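Lactate racemase (Thermoanaerobacterium thermosaccharolyticum, PDB 2YJG) interconverts the D- and L-isomers of lactate, using a nickel pincer cofactor derived from nicotinic acid mononucleotide and working as a homodimer. Local coordinates at residues A[199-204]-A[348-353]; A[340-345]-A[359-364]. One frame throughout, in Å; residues are numbered along the deposited sequence.

Interaction 1. Residues A[199-204]-A[348-353]; sequences NHCSEF and RGRDET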
ATOM      1  N   ASN A 199       2.921  32.095   4.342  1.00 12.89           N
ATOM      2  CA  ASN A 199       4.238  31.871   4.901  1.00 12.29           C
ATOM      3  C   ASN A 199       5.344  32.091   3.818  1.00 14.03           C
ATOM      4  O   ASN A 199       6.540  32.120   4.141  1.00 16.21           O
ATOM      5  CB  ASN A 199       4.285  30.493   5.575  1.00 13.46           C
ATOM      6  CG  ASN A 199       5.535  30.268   6.413  1.00 14.59           C
ATOM      7  OD1 ASN A 199       6.283  29.332   6.120  1.00 14.26           O
ATOM      8  ND2 ASN A 199       5.782  31.117   7.413  1.00 13.20           N
ATOM      9  N   HIS A 200       4.958  32.309   2.560  1.00 13.28           N
ATOM     10  CA  HIS A 200       5.910  32.610   1.489  1.00 10.77           C
ATOM     11  C   HIS A 200       5.697  34.054   0.952  1.00 11.40           C
ATOM     12  O   HIS A 200       6.189  34.393  -0.153  1.00 12.15           O
ATOM     13  CB  HIS A 200       5.752  31.624   0.344  1.00 11.74           C
ATOM     14  CG  HIS A 200       6.067  30.209   0.691  1.00 13.08           C
ATOM     15  ND1 HIS A 200       7.219  29.568   0.262  1.00 17.60           N
ATOM     16  CD2 HIS A 200       5.348  29.277   1.347  1.00 11.71           C
ATOM     17  CE1 HIS A 200       7.195  28.306   0.656  1.00 12.62           C
ATOM     18  NE2 HIS A 200       6.090  28.110   1.346  1.00 19.55           N
ATOM     19  N   CYS A 201       4.995  34.888   1.712  1.00 12.14           N
ATOM     20  CA  CYS A 201       4.638  36.237   1.252  1.00 13.55           C
ATOM     21  C   CYS A 201       5.839  37.096   0.896  1.00 12.51           C
ATOM     22  O   CYS A 201       6.927  36.935   1.455  1.00 13.04           O
ATOM     23  CB  CYS A 201       3.748  36.980   2.273  1.00 12.30           C
ATOM     24  SG  CYS A 201       4.497  37.520   3.722  1.00 15.19           S
ATOM     25  N   SER A 202       5.626  38.029  -0.020  1.00 13.36           N
ATOM     26  CA  SER A 202       6.710  38.908  -0.486  1.00 13.09           C
ATOM     27  C   SER A 202       7.428  39.683   0.650  1.00 13.52           C
ATOM     28  O   SER A 202       8.640  39.892   0.580  1.00 12.35           O
ATOM     29  CB  SER A 202       6.253  39.892  -1.525  1.00 13.34           C
ATOM     30  OG  SER A 202       5.363  40.812  -0.931  1.00 13.43           O
ATOM     31  N   GLU A 203       6.678  40.064   1.684  1.00 12.29           N
ATOM     32  CA  GLU A 203       7.251  40.776   2.821  1.00 14.18           C
ATOM     33  C   GLU A 203       8.254  39.916   3.570  1.00 12.56           C
ATOM     34  O   GLU A 203       9.327  40.385   4.001  1.00 13.42           O
ATOM     35  CB  GLU A 203       6.152  41.174   3.809  1.00 16.03           C
ATOM     36  CG  GLU A 203       6.658  42.115   4.845  1.00 19.61           C
ATOM     37  CD  GLU A 203       5.514  42.812   5.587  1.00 28.73           C
ATOM     38  OE1 GLU A 203       4.328  42.624   5.208  1.00 28.09           O
ATOM     39  OE2 GLU A 203       5.823  43.497   6.577  1.00 34.52           O
ATOM     40  N   PHE A 204       7.898  38.650   3.736  1.00 13.19           N
ATOM     41  CA  PHE A 204       8.780  37.672   4.407  1.00 13.32           C
ATOM     42  C   PHE A 204      10.001  37.410   3.540  1.00 13.29           C
ATOM     43  O   PHE A 204      11.156  37.461   3.984  1.00 10.89           O
ATOM     44  CB  PHE A 204       8.026  36.384   4.622  1.00 14.66           C
ATOM     45  CG  PHE A 204       7.175  36.361   5.892  1.00 15.96           C
ATOM     46  CD1 PHE A 204       6.934  37.492   6.644  1.00 20.36           C
ATOM     47  CD2 PHE A 204       6.596  35.167   6.291  1.00 17.47           C
ATOM     48  CE1 PHE A 204       6.201  37.435   7.802  1.00 25.63           C
ATOM     49  CE2 PHE A 204       5.905  35.087   7.467  1.00 21.90           C
ATOM     50  CZ  PHE A 204       5.696  36.231   8.233  1.00 22.94           C
ATOM     51  N   ARG A 348       2.551  42.703  -3.704  1.00 15.53           N
ATOM     52  CA  ARG A 348       1.600  41.683  -3.274  1.00 15.37           C
ATOM     53  C   ARG A 348       1.589  41.550  -1.766  1.00 17.55           C
ATOM     54  O   ARG A 348       2.631  41.337  -1.144  1.00 15.98           O
ATOM     55  CB  ARG A 348       1.894  40.331  -3.996  1.00 15.13           C
ATOM     56  CG  ARG A 348       1.903  40.429  -5.514  1.00 12.84           C
ATOM     57  CD  ARG A 348       1.951  39.128  -6.215  1.00 12.07           C
ATOM     58  NE  ARG A 348       0.675  38.421  -6.033  1.00 14.36           N
ATOM     59  CZ  ARG A 348      -0.439  38.694  -6.690  1.00 16.80           C
ATOM     60  NH1 ARG A 348      -0.412  39.594  -7.638  1.00 12.25           N
ATOM     61  NH2 ARG A 348      -1.576  38.057  -6.386  1.00 19.42           N
ATOM     62  N   GLY A 349       0.402  41.716  -1.147  1.00 17.79           N
ATOM     63  CA  GLY A 349       0.267  41.605   0.280  1.00 17.63           C
ATOM     64  C   GLY A 349       0.371  40.188   0.836  1.00 17.94           C
ATOM     65  O   GLY A 349       0.493  39.180   0.060  1.00 16.09           O
ATOM     66  N   ARG A 350       0.221  40.100   2.157  1.00 18.10           N
ATOM     67  CA  ARG A 350       0.443  38.838   2.877  1.00 21.44           C
ATOM     68  C   ARG A 350      -0.558  37.749   2.453  1.00 23.03           C
ATOM     69  O   ARG A 350      -0.180  36.550   2.378  1.00 21.89           O
ATOM     70  CB  ARG A 350       0.309  39.013   4.393  1.00 22.97           C
ATOM     71  CG  ARG A 350       1.393  39.846   5.056  1.00 27.04           C
ATOM     72  CD  ARG A 350       1.307  39.654   6.572  1.00 34.83           C
ATOM     73  NE  ARG A 350       2.616  39.619   7.203  1.00 39.88           N
ATOM     74  CZ  ARG A 350       3.278  40.687   7.621  1.00 45.05           C
ATOM     75  NH1 ARG A 350       2.764  41.905   7.461  1.00 48.68           N
ATOM     76  NH2 ARG A 350       4.469  40.542   8.197  1.00 46.13           N
ATOM     77  N   ASP A 351      -1.793  38.180   2.100  1.00 19.53           N
ATOM     78  CA  ASP A 351      -2.825  37.251   1.639  1.00 21.31           C
ATOM     79  C   ASP A 351      -3.008  37.123   0.157  1.00 19.38           C
ATOM     80  O   ASP A 351      -4.040  36.609  -0.304  1.00 18.63           O
ATOM     81  CB  ASP A 351      -4.186  37.651   2.265  1.00 22.79           C
ATOM     82  CG  ASP A 351      -4.571  39.133   2.018  1.00 27.36           C
ATOM     83  OD1 ASP A 351      -3.692  40.043   1.661  1.00 27.68           O
ATOM     84  OD2 ASP A 351      -5.791  39.393   2.287  1.00 31.05           O
ATOM     85  N   GLU A 352      -2.029  37.591  -0.622  1.00 16.22           N
ATOM     86  CA  GLU A 352      -2.121  37.645  -2.036  1.00 16.09           C
ATOM     87  C   GLU A 352      -1.000  36.817  -2.691  1.00 14.77           C
ATOM     88  O   GLU A 352      -0.679  36.974  -3.864  1.00 12.77           O
ATOM     89  CB  GLU A 352      -2.022  39.092  -2.475  1.00 15.99           C
ATOM     90  CG  GLU A 352      -3.189  39.901  -1.914  1.00 17.97           C
ATOM     91  CD  GLU A 352      -3.189  41.368  -2.290  1.00 19.82           C
ATOM     92  OE1 GLU A 352      -2.112  41.923  -2.650  1.00 16.68           O
ATOM     93  OE2 GLU A 352      -4.304  41.949  -2.293  1.00 16.05           O
ATOM     94  N   THR A 353      -0.377  35.986  -1.887  1.00 13.94           N
ATOM     95  CA  THR A 353       0.770  35.204  -2.388  1.00 13.27           C
ATOM     96  C   THR A 353       0.276  34.086  -3.303  1.00 13.22           C
ATOM     97  O   THR A 353      -0.551  33.290  -2.949  1.00 15.18           O
ATOM     98  CB  THR A 353       1.557  34.606  -1.217  1.00 12.65           C
ATOM     99  OG1 THR A 353       1.841  35.618  -0.231  1.00 12.69           O
ATOM    100  CG2 THR A 353       2.834  33.977  -1.762  1.00 13.59           C
TER
HETATM  101  O   HOH W   1       2.834  37.979  -1.026  1.00 12.89           O
HETATM  102  O   HOH W   2       3.682  40.409   1.574  1.00 14.65           O
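S202 gives its hydroxyl proton to the carbonyl of R348: OG lies 2.8 Å from R348 O, in the carbonyl plane. With chi1 at 67°, OG of S202 sits between its own backbone N and carbonyl carbon, on the side of the R348 carbonyl. Two waters extend this join, one linking S202 N to G349 O and T353 OG1, the other linking E203 N to R348 O. Further out, E203 OE1 lies over one face of the R350 guanidinium, 2.8 Å from NH1 and well outside the plane, so the attraction of this salt bridge is electrostatic, without a directed N-H bond. The ring of F204 stands nearly perpendicular to the same guanidinium, its CE1 3.6 Å from R350 NH2. R350 NE, buried here, finds no polar partner. Packing centres on C201, whose CB rests 3.4 Å from T353 OG1 and 3.8 Å from R350 CA, while T353 CG2 lies 3.7 Å from H200 O. C201 is also the N-cap of the helix starting at S202, its SG accepting from F204 N. The arrangement is a helix N-terminus docked on a type I turn, G349 to E352, and it joins the two lactate racemase domains next to H200, the probable nickel ligand.

Interaction 2. Residues A[340-345]-A[359-364]; sequences DVMNKI and EAQILA
I345 and M342 reach from helix 338-346 to helix 357-369 and, with V341, meet A360, Q361 and A364 in a buried contact. Its apolar part is built on the two alanines. I345 is split between two neighbours: CD1 rests 3.7 Å from A360 CB, whereas CG2, anti to the backbone N, lies against the side chain of Q361. An alanine in place of I345 would probably open a gap beside A360 and leave the Q361 chain without the methyl that packs against it. V341 brings CG1 to 3.8 Å from A364 CB, and the CB of M342 adds a more distant touch, 4.2 Å from the same methyl. The small A360 and A364, one turn apart, thus receive the branched residues of the partner helix.

The two segments form part of a helical hairpin within the C-terminal domain: they run largely antiparallel, with 138° between their directions, and the axes of these short segments approach to 8.8 Å; M342 and Q361 have the closest pair of CA atoms. Helix 326-333 lies against A360 as well, through W331 and F332.

The remaining contacts involve Q361, through both its aliphatic chain and its polar atoms. The M342 chain bends at chi2 (58°) and again at chi3, and its terminal methyl CE comes 3.4 Å from Q361 O, while SD lies 4.0 Å from Q361 CG. Q361 itself is extended, with CG anti to the backbone N (chi1 -174°), and crosses both M342 and I345 obliquely. Its amide oxygen OE1 is 3.6 Å from I345 CG2, a packing contact; the amide nitrogen NE2 instead bonds to the backbone carbonyl of S202, which anchors the far end of the chain.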
ATOM      1  N   ASP A 340      11.478  45.017 -12.692  1.00 16.13           N
ATOM      2  CA  ASP A 340      10.011  45.051 -12.939  1.00 16.90           C
ATOM      3  C   ASP A 340       9.359  43.846 -12.178  1.00 16.77           C
ATOM      4  O   ASP A 340       8.379  43.998 -11.483  1.00 17.57           O
ATOM      5  CB  ASP A 340       9.758  44.989 -14.436  1.00 17.79           C
ATOM      6  CG  ASP A 340       8.358  45.411 -14.837  1.00 18.66           C
ATOM      7  OD1 ASP A 340       7.729  46.200 -14.120  1.00 20.74           O
ATOM      8  OD2 ASP A 340       7.901  44.922 -15.885  1.00 21.58           O
ATOM      9  N   VAL A 341       9.960  42.668 -12.302  1.00 14.56           N
ATOM     10  CA  VAL A 341       9.489  41.484 -11.638  1.00 14.20           C
ATOM     11  C   VAL A 341       9.420  41.702 -10.152  1.00 13.71           C
ATOM     12  O   VAL A 341       8.361  41.445  -9.540  1.00 15.42           O
ATOM     13  CB  VAL A 341      10.330  40.233 -11.972  1.00 15.01           C
ATOM     14  CG1 VAL A 341       9.917  39.039 -11.032  1.00 13.16           C
ATOM     15  CG2 VAL A 341      10.269  39.964 -13.526  1.00 17.74           C
ATOM     16  N   MET A 342      10.505  42.228  -9.557  1.00 13.30           N
ATOM     17  CA  MET A 342      10.557  42.498  -8.166  1.00 12.31           C
ATOM     18  C   MET A 342       9.464  43.483  -7.740  1.00 14.35           C
ATOM     19  O   MET A 342       8.752  43.263  -6.777  1.00 14.18           O
ATOM     20  CB  MET A 342      11.912  43.035  -7.820  1.00 13.26           C
ATOM     21  CG  MET A 342      12.180  43.344  -6.398  1.00 13.01           C
ATOM     22  SD  MET A 342      11.986  41.990  -5.245  1.00 14.08           S
ATOM     23  CE  MET A 342      13.616  41.140  -5.561  1.00 16.78           C
ATOM     24  N   ASN A 343       9.300  44.552  -8.501  1.00 14.17           N
ATOM     25  CA  ASN A 343       8.352  45.583  -8.122  1.00 15.12           C
ATOM     26  C   ASN A 343       6.909  45.029  -8.088  1.00 14.31           C
ATOM     27  O   ASN A 343       6.161  45.322  -7.144  1.00 15.93           O
ATOM     28  CB  ASN A 343       8.400  46.723  -9.111  1.00 15.24           C
ATOM     29  CG  ASN A 343       9.676  47.513  -9.030  1.00 17.97           C
ATOM     30  OD1 ASN A 343      10.376  47.496  -7.997  1.00 18.60           O
ATOM     31  ND2 ASN A 343       9.970  48.258 -10.086  1.00 22.39           N
ATOM     32  N   LYS A 344       6.588  44.243  -9.074  1.00 14.43           N
ATOM     33  CA  LYS A 344       5.306  43.537  -9.131  1.00 15.22           C
ATOM     34  C   LYS A 344       5.118  42.637  -7.961  1.00 14.80           C
ATOM     35  O   LYS A 344       4.059  42.657  -7.342  1.00 15.56           O
ATOM     36  CB  LYS A 344       5.154  42.752 -10.423  1.00 15.38           C
ATOM     37  CG  LYS A 344       5.140  43.599 -11.711  1.00 17.88           C
ATOM     38  CD  LYS A 344       5.106  42.724 -12.938  1.00 16.58           C
ATOM     39  CE  LYS A 344       4.997  43.534 -14.235  1.00 19.20           C
ATOM     40  NZ  LYS A 344       5.015  42.581 -15.382  1.00 16.11           N
ATOM     41  N   ILE A 345       6.117  41.807  -7.638  1.00 13.70           N
ATOM     42  CA  ILE A 345       5.920  40.874  -6.559  1.00 12.48           C
ATOM     43  C   ILE A 345       5.834  41.551  -5.158  1.00 13.05           C
ATOM     44  O   ILE A 345       5.050  41.147  -4.273  1.00 12.26           O
ATOM     45  CB  ILE A 345       6.944  39.714  -6.618  1.00 11.87           C
ATOM     46  CG1 ILE A 345       6.673  38.864  -7.870  1.00 13.56           C
ATOM     47  CG2 ILE A 345       6.762  38.870  -5.352  1.00 12.49           C
ATOM     48  CD1 ILE A 345       7.830  37.816  -8.253  1.00 13.31           C
ATOM     49  N   GLU A 359       9.859  32.109  -5.560  1.00 12.76           N
ATOM     50  CA  GLU A 359      11.017  31.598  -6.337  1.00 13.81           C
ATOM     51  C   GLU A 359      11.369  32.647  -7.356  1.00 11.98           C
ATOM     52  O   GLU A 359      12.572  32.926  -7.637  1.00 12.65           O
ATOM     53  CB  GLU A 359      10.644  30.284  -7.047  1.00 13.72           C
ATOM     54  CG  GLU A 359      11.753  29.271  -7.311  1.00 15.46           C
ATOM     55  CD  GLU A 359      12.286  28.604  -6.064  1.00 16.33           C
ATOM     56  OE1 GLU A 359      11.742  28.888  -4.961  1.00 12.20           O
ATOM     57  OE2 GLU A 359      13.248  27.752  -6.156  1.00 15.98           O
ATOM     58  N   ALA A 360      10.356  33.253  -8.002  1.00 11.42           N
ATOM     59  CA  ALA A 360      10.611  34.357  -8.915  1.00 10.58           C
ATOM     60  C   ALA A 360      11.205  35.595  -8.213  1.00 11.48           C
ATOM     61  O   ALA A 360      12.068  36.299  -8.770  1.00  9.80           O
ATOM     62  CB  ALA A 360       9.318  34.794  -9.761  1.00 10.52           C
ATOM     63  N   GLN A 361      10.713  35.879  -7.007  1.00 10.63           N
ATOM     64  CA  GLN A 361      11.159  37.030  -6.269  1.00  9.38           C
ATOM     65  C   GLN A 361      12.658  36.876  -5.975  1.00  9.94           C
ATOM     66  O   GLN A 361      13.480  37.802  -6.166  1.00  9.53           O
ATOM     67  CB  GLN A 361      10.362  37.104  -4.966  1.00  9.79           C
ATOM     68  CG  GLN A 361      10.660  38.372  -4.174  1.00 11.57           C
ATOM     69  CD  GLN A 361       9.858  38.492  -2.891  1.00 14.05           C
ATOM     70  OE1 GLN A 361       8.877  37.764  -2.678  1.00 12.01           O
ATOM     71  NE2 GLN A 361      10.269  39.431  -2.031  1.00 10.88           N
ATOM     72  N   ILE A 362      13.018  35.719  -5.444  1.00  9.78           N
ATOM     73  CA  ILE A 362      14.447  35.453  -5.200  1.00 10.45           C
ATOM     74  C   ILE A 362      15.305  35.513  -6.407  1.00 10.47           C
ATOM     75  O   ILE A 362      16.390  36.136  -6.337  1.00 11.97           O
ATOM     76  CB  ILE A 362      14.633  34.125  -4.444  1.00 10.25           C
ATOM     77  CG1 ILE A 362      13.925  34.296  -3.128  1.00  8.55           C
ATOM     78  CG2 ILE A 362      16.264  33.692  -4.301  1.00 11.42           C
ATOM     79  CD1 ILE A 362      13.658  33.000  -2.324  1.00  9.72           C
ATOM     80  N   LEU A 363      14.883  34.917  -7.538  1.00 11.01           N
ATOM     81  CA  LEU A 363      15.688  35.033  -8.766  1.00 12.07           C
ATOM     82  C   LEU A 363      15.796  36.481  -9.224  1.00 12.37           C
ATOM     83  O   LEU A 363      16.891  36.941  -9.583  1.00 11.49           O
ATOM     84  CB  LEU A 363      15.111  34.146  -9.867  1.00 11.20           C
ATOM     85  CG  LEU A 363      15.759  34.153 -11.242  1.00 11.19           C
ATOM     86  CD1 LEU A 363      17.246  33.651 -11.067  1.00 12.20           C
ATOM     87  CD2 LEU A 363      14.971  33.282 -12.257  1.00 10.77           C
ATOM     88  N   ALA A 364      14.685  37.257  -9.155  1.00 11.97           N
ATOM     89  CA  ALA A 364      14.768  38.671  -9.456  1.00 11.07           C
ATOM     90  C   ALA A 364      15.776  39.416  -8.547  1.00 10.76           C
ATOM     91  O   ALA A 364      16.528  40.223  -9.018  1.00 12.55           O
ATOM     92  CB  ALA A 364      13.324  39.392  -9.481  1.00 11.52           C
TER

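Followed from the N terminus, the chain first passes 199-204, in the N-terminal domain; interaction 1 joins this segment to 348-353, closing a long loop of 143 residues that spans the domain boundary. Interaction 2 closes a much shorter one, of 13 residues, between 340-345 and 359-364. Because 348-353 lies inside that short loop and 199-204 lies well before it, the two contacts cross. They also touch, and S202 is the residue that joins them: besides its link to helix 357-369, it packs its CB on I345 O. The helical hairpin and its connecting loop are thereby tied to the segment carrying H200.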